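Local coordinates for protein EscN (Escherichia coli O127:H6, PDB 2OBL) that belongs to the type III secretion ATPases, relatives of the ATP synthase alpha/beta subunits, and carries their P-loop nucleotide-binding fold, at residues G69-S80 / S214-L223; R14-P22 / E140-A148. The protein carries 1 engineered substitution. All coordinates share one frame; numbering follows the deposited sequence.

Contact 1. Residues G69-S80 / S214-L223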
loop_
_atom_site.group_PDB
_atom_site.type_symbol
_atom_site.label_atom_id
_atom_site.label_comp_id
_atom_site.label_asym_id
_atom_site.label_seq_id
_atom_site.Cartn_x
_atom_site.Cartn_y
_atom_site.Cartn_z
ATOM N N GLY A 69 6.553 6.603 -6.189
ATOM C CA GLY A 69 6.428 7.330 -7.441
ATOM C C GLY A 69 5.063 7.174 -8.084
ATOM O O GLY A 69 4.381 6.174 -7.874
ATOM N N ILE A 70 4.660 8.169 -8.864
ATOM C CA ILE A 70 3.377 8.095 -9.571
ATOM C C ILE A 70 3.393 6.938 -10.565
ATOM O O ILE A 70 4.268 6.868 -11.452
ATOM C CB ILE A 70 3.027 9.420 -10.274
ATOM C CG1 ILE A 70 2.906 10.553 -9.244
ATOM C CG2 ILE A 70 1.740 9.292 -11.058
ATOM C CD1 ILE A 70 2.546 11.914 -9.868
ATOM N N GLY A 71 2.444 6.021 -10.388
ATOM C CA GLY A 71 2.298 4.838 -11.238
ATOM C C GLY A 71 3.027 3.599 -10.723
ATOM O O GLY A 71 3.046 2.567 -11.375
ATOM N N GLN A 72 3.640 3.712 -9.548
ATOM C CA GLN A 72 4.318 2.592 -8.913
ATOM C C GLN A 72 3.319 1.542 -8.452
ATOM O O GLN A 72 2.174 1.876 -8.122
ATOM C CB GLN A 72 5.084 3.100 -7.694
ATOM C CG GLN A 72 6.190 2.207 -7.216
ATOM C CD GLN A 72 6.883 2.759 -5.993
ATOM O OE1 GLN A 72 6.446 3.761 -5.427
ATOM N NE2 GLN A 72 7.941 2.085 -5.547
ATOM N N ARG A 73 3.762 0.280 -8.456
ATOM C CA ARG A 73 3.087 -0.808 -7.741
ATOM C C ARG A 73 3.850 -1.085 -6.452
ATOM O O ARG A 73 5.043 -1.405 -6.487
ATOM C CB ARG A 73 3.020 -2.082 -8.586
ATOM C CG ARG A 73 2.036 -2.012 -9.769
ATOM C CD ARG A 73 2.661 -1.331 -10.959
ATOM N NE ARG A 73 3.996 -1.879 -11.204
ATOM C CZ ARG A 73 4.247 -2.962 -11.934
ATOM N NH1 ARG A 73 3.255 -3.605 -12.549
ATOM N NH2 ARG A 73 5.496 -3.388 -12.073
ATOM N N ILE A 74 3.170 -0.932 -5.319
ATOM C CA ILE A 74 3.815 -0.979 -4.004
ATOM C C ILE A 74 3.151 -2.043 -3.162
ATOM O O ILE A 74 1.929 -2.132 -3.144
ATOM C CB ILE A 74 3.608 0.378 -3.279
ATOM C CG1 ILE A 74 4.131 1.538 -4.135
ATOM C CG2 ILE A 74 4.213 0.355 -1.871
ATOM C CD1 ILE A 74 3.326 2.824 -3.967
ATOM N N GLY A 75 3.935 -2.860 -2.468
ATOM C CA GLY A 75 3.350 -3.843 -1.559
ATOM C C GLY A 75 3.551 -3.416 -0.113
ATOM O O GLY A 75 4.594 -2.858 0.232
ATOM N N ILE A 76 2.564 -3.672 0.737
ATOM C CA ILE A 76 2.759 -3.515 2.175
ATOM C C ILE A 76 2.562 -4.904 2.783
ATOM O O ILE A 76 1.496 -5.498 2.630
ATOM C CB ILE A 76 1.747 -2.533 2.804
ATOM C CG1 ILE A 76 1.951 -1.118 2.232
ATOM C CG2 ILE A 76 1.876 -2.559 4.350
ATOM C CD1 ILE A 76 0.933 -0.076 2.746
ATOM N N PHE A 77 3.609 -5.403 3.441
ATOM C CA PHE A 77 3.646 -6.755 4.002
ATOM C C PHE A 77 3.486 -6.620 5.521
ATOM O O PHE A 77 4.259 -5.915 6.161
ATOM C CB PHE A 77 4.992 -7.422 3.684
ATOM C CG PHE A 77 5.186 -7.744 2.219
ATOM C CD1 PHE A 77 5.077 -9.061 1.763
ATOM C CD2 PHE A 77 5.454 -6.737 1.297
ATOM C CE1 PHE A 77 5.233 -9.361 0.408
ATOM C CE2 PHE A 77 5.615 -7.038 -0.059
ATOM C CZ PHE A 77 5.492 -8.349 -0.499
ATOM N N ALA A 78 2.480 -7.282 6.090
ATOM C CA ALA A 78 2.161 -7.108 7.504
ATOM C C ALA A 78 1.420 -8.301 8.093
ATOM O O ALA A 78 0.511 -8.848 7.479
ATOM C CB ALA A 78 1.346 -5.834 7.710
ATOM N N GLY A 79 1.793 -8.691 9.308
ATOM C CA GLY A 79 1.009 -9.683 10.034
ATOM C C GLY A 79 -0.103 -9.004 10.820
ATOM O O GLY A 79 -0.408 -7.829 10.585
ATOM N N SER A 80 -0.678 -9.735 11.778
ATOM C CA SER A 80 -1.723 -9.211 12.648
ATOM C C SER A 80 -1.162 -8.353 13.761
ATOM O O SER A 80 -0.058 -8.593 14.249
ATOM C CB SER A 80 -2.512 -10.363 13.283
ATOM O OG SER A 80 -3.194 -11.091 12.293
ATOM N N SER A 214 -3.228 8.696 -13.825
ATOM C CA SER A 214 -2.347 7.603 -13.490
ATOM C C SER A 214 -3.043 6.724 -12.475
ATOM O O SER A 214 -4.042 7.132 -11.870
ATOM C CB SER A 214 -1.070 8.136 -12.853
ATOM O OG SER A 214 -1.385 8.880 -11.689
ATOM N N ILE A 215 -2.507 5.521 -12.300
ATOM C CA ILE A 215 -2.913 4.645 -11.212
ATOM C C ILE A 215 -1.648 4.221 -10.493
ATOM O O ILE A 215 -0.757 3.579 -11.076
ATOM C CB ILE A 215 -3.644 3.368 -11.704
ATOM C CG1 ILE A 215 -4.917 3.722 -12.485
ATOM C CG2 ILE A 215 -3.953 2.441 -10.535
ATOM C CD1 ILE A 215 -5.610 2.505 -13.042
ATOM N N THR A 216 -1.569 4.615 -9.234
ATOM C CA THR A 216 -0.529 4.153 -8.338
ATOM C C THR A 216 -1.244 3.179 -7.446
ATOM O O THR A 216 -2.352 3.474 -6.958
ATOM C CB THR A 216 0.032 5.316 -7.502
ATOM O OG1 THR A 216 0.472 6.354 -8.381
ATOM C CG2 THR A 216 1.198 4.848 -6.630
ATOM N N ALA A 217 -0.650 2.009 -7.237
ATOM C CA ALA A 217 -1.383 0.959 -6.566
ATOM C C ALA A 217 -0.621 0.446 -5.360
ATOM O O ALA A 217 0.591 0.287 -5.417
ATOM C CB ALA A 217 -1.690 -0.170 -7.535
ATOM N N ILE A 218 -1.351 0.208 -4.277
ATOM C CA ILE A 218 -0.787 -0.399 -3.082
ATOM C C ILE A 218 -1.532 -1.691 -2.834
ATOM O O ILE A 218 -2.761 -1.683 -2.719
ATOM C CB ILE A 218 -0.978 0.526 -1.885
ATOM C CG1 ILE A 218 -0.084 1.759 -2.019
ATOM C CG2 ILE A 218 -0.699 -0.195 -0.580
ATOM C CD1 ILE A 218 -0.401 2.836 -0.950
ATOM N N TYR A 219 -0.781 -2.788 -2.741
ATOM C CA TYR A 219 -1.339 -4.127 -2.508
ATOM C C TYR A 219 -0.850 -4.647 -1.168
ATOM O O TYR A 219 0.364 -4.680 -0.926
ATOM C CB TYR A 219 -0.874 -5.084 -3.618
ATOM C CG TYR A 219 -1.220 -4.613 -5.004
ATOM C CD1 TYR A 219 -2.461 -4.913 -5.566
ATOM C CD2 TYR A 219 -0.315 -3.847 -5.752
ATOM C CE1 TYR A 219 -2.799 -4.476 -6.836
ATOM C CE2 TYR A 219 -0.644 -3.392 -7.027
ATOM C CZ TYR A 219 -1.884 -3.720 -7.564
ATOM O OH TYR A 219 -2.206 -3.277 -8.810
ATOM N N THR A 220 -1.756 -5.053 -0.292
ATOM C CA THR A 220 -1.274 -5.625 0.984
ATOM C C THR A 220 -1.138 -7.136 0.911
ATOM O O THR A 220 -1.911 -7.823 0.242
ATOM C CB THR A 220 -2.129 -5.249 2.195
ATOM O OG1 THR A 220 -3.400 -5.891 2.105
ATOM C CG2 THR A 220 -2.315 -3.726 2.278
ATOM N N VAL A 221 -0.136 -7.633 1.624
ATOM C CA VAL A 221 0.159 -9.042 1.749
ATOM C C VAL A 221 0.110 -9.352 3.251
ATOM O O VAL A 221 0.819 -8.730 4.057
ATOM C CB VAL A 221 1.551 -9.378 1.189
ATOM C CG1 VAL A 221 1.886 -10.871 1.447
ATOM C CG2 VAL A 221 1.627 -9.025 -0.316
ATOM N N LEU A 222 -0.740 -10.296 3.619
ATOM C CA LEU A 222 -1.028 -10.553 5.028
ATOM C C LEU A 222 -0.154 -11.703 5.439
ATOM O O LEU A 222 -0.198 -12.777 4.820
ATOM C CB LEU A 222 -2.492 -10.923 5.221
ATOM C CG LEU A 222 -3.490 -9.877 4.718
ATOM C CD1 LEU A 222 -4.889 -10.203 5.255
ATOM C CD2 LEU A 222 -3.060 -8.441 5.084
ATOM N N LEU A 223 0.661 -11.470 6.461
ATOM C CA LEU A 223 1.634 -12.455 6.894
ATOM C C LEU A 223 1.057 -13.296 8.015
ATOM O O LEU A 223 0.436 -12.775 8.939
ATOM C CB LEU A 223 2.926 -11.776 7.332
ATOM C CG LEU A 223 3.636 -10.969 6.247
ATOM C CD1 LEU A 223 4.874 -10.279 6.819
ATOM C CD2 LEU A 223 4.001 -11.864 5.055
HETATM O O HOH W 1 0.291 -12.562 11.713
HETATM O O HOH W 2 -2.376 -12.000 9.314
#
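I74 sits between A217 and Y219 of the neighbouring strand: I74 N donates to A217 O and I74 O accepts from Y219 N. Every second residue of 73-78, namely I74, I76 and A78, bonds in this way through both N and O. The axes of strands 73-78 and 214-222 come within 4.6 Å. They run parallel, 25° apart in direction. Packing is tight along the middle. On the face bearing I74, I76, I218 and T220, I76 CD1 lies 3.7 Å from I218 CG2. On the other face F77 and V221 point the same way, and V221 CG2 sits over one face of the F77 ring, 4.0 Å from its centroid and displaced toward the rim, a CH-pi contact. At the strand entrance a type II turn, G69 to Q72, brings G71 N to T216 OG1 (2.8 Å, N-H...O angle 174°); with OG1 anti to the carbonyl carbon (chi1 -55°), the T216 hydroxyl faces that amide and CG2 is left against Q72 O.

The far end is looser. The last direct bond, L223 N to A78 O, meets the oxygen from well above the carbonyl plane; past it, L223 O takes a hydrogen from each of two waters, one accepting from S80 N at 3.0 Å and the other 3.2 Å from S80 OG.

Helix 84-94 packs on I76, I218 and T220, while V221 meets V169 and T170 of helix 169-182. Strands 242-245 and 161-167 flank the pair, placing it inside the mainly parallel sheet, where A78 leads toward a probable Walker A loop.

Contact 2. Residues R14-P22 / E140-A148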
loop_
_atom_site.group_PDB
_atom_site.type_symbol
_atom_site.label_atom_id
_atom_site.label_comp_id
_atom_site.label_asym_id
_atom_site.label_seq_id
_atom_site.Cartn_x
_atom_site.Cartn_y
_atom_site.Cartn_z
ATOM N N ARG A 14 -19.344 5.988 -2.569
ATOM C CA ARG A 14 -20.260 4.853 -2.436
ATOM C C ARG A 14 -19.616 3.530 -2.038
ATOM O O ARG A 14 -18.473 3.250 -2.390
ATOM C CB ARG A 14 -21.061 4.654 -3.718
ATOM C CG ARG A 14 -21.960 5.831 -4.044
ATOM C CD ARG A 14 -23.140 5.402 -4.881
ATOM N NE ARG A 14 -24.288 6.275 -4.642
ATOM C CZ ARG A 14 -25.353 5.929 -3.927
ATOM N NH1 ARG A 14 -25.447 4.712 -3.384
ATOM N NH2 ARG A 14 -26.331 6.800 -3.761
ATOM N N LEU A 15 -20.386 2.715 -1.326
ATOM C CA LEU A 15 -20.003 1.334 -1.038
ATOM C C LEU A 15 -20.570 0.452 -2.132
ATOM O O LEU A 15 -21.772 0.469 -2.401
ATOM C CB LEU A 15 -20.581 0.879 0.302
ATOM C CG LEU A 15 -19.946 1.460 1.552
ATOM C CD1 LEU A 15 -20.905 1.298 2.726
ATOM C CD2 LEU A 15 -18.655 0.744 1.808
ATOM N N ILE A 16 -19.692 -0.340 -2.725
ATOM C CA ILE A 16 -19.966 -1.084 -3.929
ATOM C C ILE A 16 -19.566 -2.524 -3.649
ATOM O O ILE A 16 -18.539 -2.744 -3.002
ATOM C CB ILE A 16 -19.014 -0.529 -5.029
ATOM C CG1 ILE A 16 -19.353 0.934 -5.337
ATOM C CG2 ILE A 16 -19.010 -1.383 -6.236
ATOM C CD1 ILE A 16 -20.722 1.125 -5.818
ATOM N N ASP A 17 -20.337 -3.499 -4.133
ATOM C CA ASP A 17 -19.979 -4.915 -3.923
ATOM C C ASP A 17 -18.922 -5.414 -4.899
ATOM O O ASP A 17 -18.376 -4.631 -5.673
ATOM C CB ASP A 17 -21.201 -5.855 -3.877
ATOM C CG ASP A 17 -21.853 -6.090 -5.239
ATOM O OD1 ASP A 17 -21.282 -5.729 -6.282
ATOM O OD2 ASP A 17 -22.974 -6.662 -5.259
ATOM N N GLY A 18 -18.631 -6.712 -4.844
ATOM C CA GLY A 18 -17.530 -7.301 -5.628
ATOM C C GLY A 18 -17.703 -7.224 -7.138
ATOM O O GLY A 18 -16.727 -7.289 -7.888
ATOM N N ILE A 19 -18.947 -7.134 -7.597
ATOM C CA ILE A 19 -19.188 -6.977 -9.026
ATOM C C ILE A 19 -19.735 -5.591 -9.364
ATOM O O ILE A 19 -20.361 -5.396 -10.415
ATOM C CB ILE A 19 -20.097 -8.092 -9.599
ATOM C CG1 ILE A 19 -21.422 -8.169 -8.836
ATOM C CG2 ILE A 19 -19.378 -9.432 -9.551
ATOM C CD1 ILE A 19 -22.442 -9.105 -9.490
ATOM N N GLY A 20 -19.492 -4.634 -8.470
ATOM C CA GLY A 20 -19.723 -3.222 -8.757
ATOM C C GLY A 20 -21.088 -2.633 -8.420
ATOM O O GLY A 20 -21.342 -1.453 -8.673
ATOM N N ARG A 21 -21.958 -3.433 -7.814
ATOM C CA ARG A 21 -23.314 -2.977 -7.500
ATOM C C ARG A 21 -23.335 -2.203 -6.183
ATOM O O ARG A 21 -22.841 -2.685 -5.171
ATOM C CB ARG A 21 -24.280 -4.173 -7.442
ATOM C CG ARG A 21 -24.353 -4.973 -8.747
ATOM C CD ARG A 21 -24.654 -6.458 -8.525
ATOM N NE ARG A 21 -26.068 -6.723 -8.268
ATOM C CZ ARG A 21 -26.545 -7.222 -7.131
ATOM N NH1 ARG A 21 -25.723 -7.538 -6.136
ATOM N NH2 ARG A 21 -27.848 -7.414 -6.994
ATOM N N PRO A 22 -23.875 -0.978 -6.197
ATOM C CA PRO A 22 -24.070 -0.236 -4.945
ATOM C C PRO A 22 -24.785 -1.053 -3.857
ATOM O O PRO A 22 -25.786 -1.712 -4.136
ATOM C CB PRO A 22 -24.922 0.959 -5.382
ATOM C CG PRO A 22 -24.528 1.182 -6.806
ATOM C CD PRO A 22 -24.309 -0.202 -7.374
ATOM N N GLU A 140 -17.294 -13.679 -5.879
ATOM C CA GLU A 140 -17.427 -12.267 -5.615
ATOM C C GLU A 140 -16.148 -11.664 -5.024
ATOM O O GLU A 140 -15.740 -10.584 -5.414
ATOM C CB GLU A 140 -18.618 -12.000 -4.698
ATOM C CG GLU A 140 -19.199 -10.630 -4.899
ATOM C CD GLU A 140 -20.200 -10.270 -3.842
ATOM O OE1 GLU A 140 -20.797 -11.182 -3.250
ATOM O OE2 GLU A 140 -20.382 -9.069 -3.606
ATOM N N ARG A 141 -15.528 -12.356 -4.072
ATOM C CA ARG A 141 -14.274 -11.872 -3.474
ATOM C C ARG A 141 -13.120 -11.795 -4.498
ATOM O O ARG A 141 -12.267 -10.883 -4.453
ATOM C CB ARG A 141 -13.886 -12.728 -2.270
ATOM C CG ARG A 141 -14.808 -12.524 -1.049
ATOM C CD ARG A 141 -14.405 -13.413 0.133
ATOM N NE ARG A 141 -15.021 -14.739 0.054
ATOM C CZ ARG A 141 -14.358 -15.883 -0.111
ATOM N NH1 ARG A 141 -13.028 -15.905 -0.194
ATOM N NH2 ARG A 141 -15.033 -17.031 -0.171
ATOM N N MET A 142 -13.081 -12.751 -5.416
ATOM C CA MET A 142 -12.106 -12.690 -6.497
ATOM C C MET A 142 -12.396 -11.521 -7.442
ATOM O O MET A 142 -11.488 -10.773 -7.819
ATOM C CB MET A 142 -12.104 -13.991 -7.285
ATOM C CG MET A 142 -11.209 -13.946 -8.507
ATOM S SD MET A 142 -11.354 -15.463 -9.435
ATOM C CE MET A 142 -9.992 -15.265 -10.588
ATOM N N LYS A 143 -13.660 -11.367 -7.836
ATOM C CA LYS A 143 -14.008 -10.331 -8.820
ATOM C C LYS A 143 -13.760 -8.923 -8.290
ATOM O O LYS A 143 -13.495 -7.990 -9.063
ATOM C CB LYS A 143 -15.460 -10.499 -9.311
ATOM C CG LYS A 143 -15.639 -11.647 -10.314
ATOM C CD LYS A 143 -17.118 -11.971 -10.552
ATOM C CE LYS A 143 -17.287 -12.997 -11.680
ATOM N NZ LYS A 143 -18.692 -12.979 -12.235
ATOM N N ALA A 144 -13.811 -8.763 -6.967
ATOM C CA ALA A 144 -13.615 -7.434 -6.363
ATOM C C ALA A 144 -12.305 -6.791 -6.796
ATOM O O ALA A 144 -12.244 -5.588 -6.984
ATOM C CB ALA A 144 -13.691 -7.494 -4.834
ATOM N N ALA A 145 -11.253 -7.596 -6.943
ATOM C CA ALA A 145 -9.962 -7.082 -7.342
ATOM C C ALA A 145 -10.027 -6.477 -8.758
ATOM O O ALA A 145 -9.418 -5.443 -9.038
ATOM C CB ALA A 145 -8.929 -8.190 -7.303
ATOM N N PHE A 146 -10.746 -7.148 -9.644
ATOM C CA PHE A 146 -10.880 -6.688 -11.030
ATOM C C PHE A 146 -11.823 -5.500 -11.101
ATOM O O PHE A 146 -11.564 -4.540 -11.812
ATOM C CB PHE A 146 -11.363 -7.832 -11.920
ATOM C CG PHE A 146 -10.367 -8.945 -12.054
ATOM C CD1 PHE A 146 -9.476 -8.964 -13.124
ATOM C CD2 PHE A 146 -10.317 -9.975 -11.116
ATOM C CE1 PHE A 146 -8.536 -9.985 -13.257
ATOM C CE2 PHE A 146 -9.378 -10.994 -11.230
ATOM C CZ PHE A 146 -8.488 -11.001 -12.302
ATOM N N THR A 147 -12.915 -5.559 -10.350
ATOM C CA THR A 147 -13.850 -4.436 -10.283
ATOM C C THR A 147 -13.147 -3.153 -9.840
ATOM O O THR A 147 -13.267 -2.101 -10.483
ATOM C CB THR A 147 -14.987 -4.753 -9.306
ATOM O OG1 THR A 147 -15.821 -5.769 -9.881
ATOM C CG2 THR A 147 -15.805 -3.503 -8.984
ATOM N N ALA A 148 -12.386 -3.252 -8.760
ATOM C CA ALA A 148 -11.615 -2.118 -8.267
ATOM C C ALA A 148 -10.653 -1.595 -9.334
ATOM O O ALA A 148 -10.556 -0.396 -9.562
ATOM C CB ALA A 148 -10.853 -2.521 -7.006
HETATM O O HOH W 3 -23.089 -9.136 -3.508
#
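G18 is held at both ends of its backbone by the helix carrying E140 and T147. G18 N donates to E140 OE2 at 3.2 Å, with an N-H...O angle of 159°, and the oxygen offers its anti lone pair. G18 O accepts from T147 OG1 at 2.7 Å, the hydroxyl tilted out of the carbonyl plane. E140 reaches across because CG stands anti to the backbone N (chi1 -153°) and the chain stays extended beyond it. E140 OE2 also receives a hydrogen from a water oxygen 2.7 Å away, which gives its other hydrogen to D17 OD2. That bridge lies between two carboxylates whose planes are 72° apart and whose nearest oxygens, D17 OD2 and E140 OE2, are 3.9 Å apart. The like charges are probably eased by arginines: R21 NH1 forms a salt bridge with D17 OD2 at 3.0 Å, and R136 pairs with E140 OE1.

D17 OD1 serves the turn itself, accepting from R21 N at 2.8 Å and weakly from I19 N, while D17 O takes G20 N. Apolar contacts fill in around these bonds. I19 CG2 rests 3.5 Å from K143 CD, their side chains alongside one another, A144 CB faces G18 CA, and T147 CG2 lies against G20.

D17 to G20 form a type I beta turn with an aspartate at its first position, directly after strand 15-16. G18 CA lies 4.0 Å from A144 CA, a closeness that its bare backbone allows, since a CB there would run into E140 O. The turn thus lies against helix 138-156 at one edge of the P-loop NTPase alpha/beta fold.

Both contacts reach the same mixed sheet, contact 1 in its interior about 3 Å from the chain centre, measured centre to centre, and contact 2, about 19 Å out, at the end where strand 15-16 lies. Contact 1 pairs two strands, buries 852 Å² and is held by repeated backbone bonds and apolar side chains. Contact 2 sets a turn against a helix, buries 324 Å², and depends on single side-chain bonds, a water and close carboxylates, each with an arginine partner (R21, R136). It too is largely buried, though I19, E140 and K143 are partly exposed. From 15-16 the sheet runs through 127-132, 99-105 and 161-167 to 214-222, joining the two without direct touch.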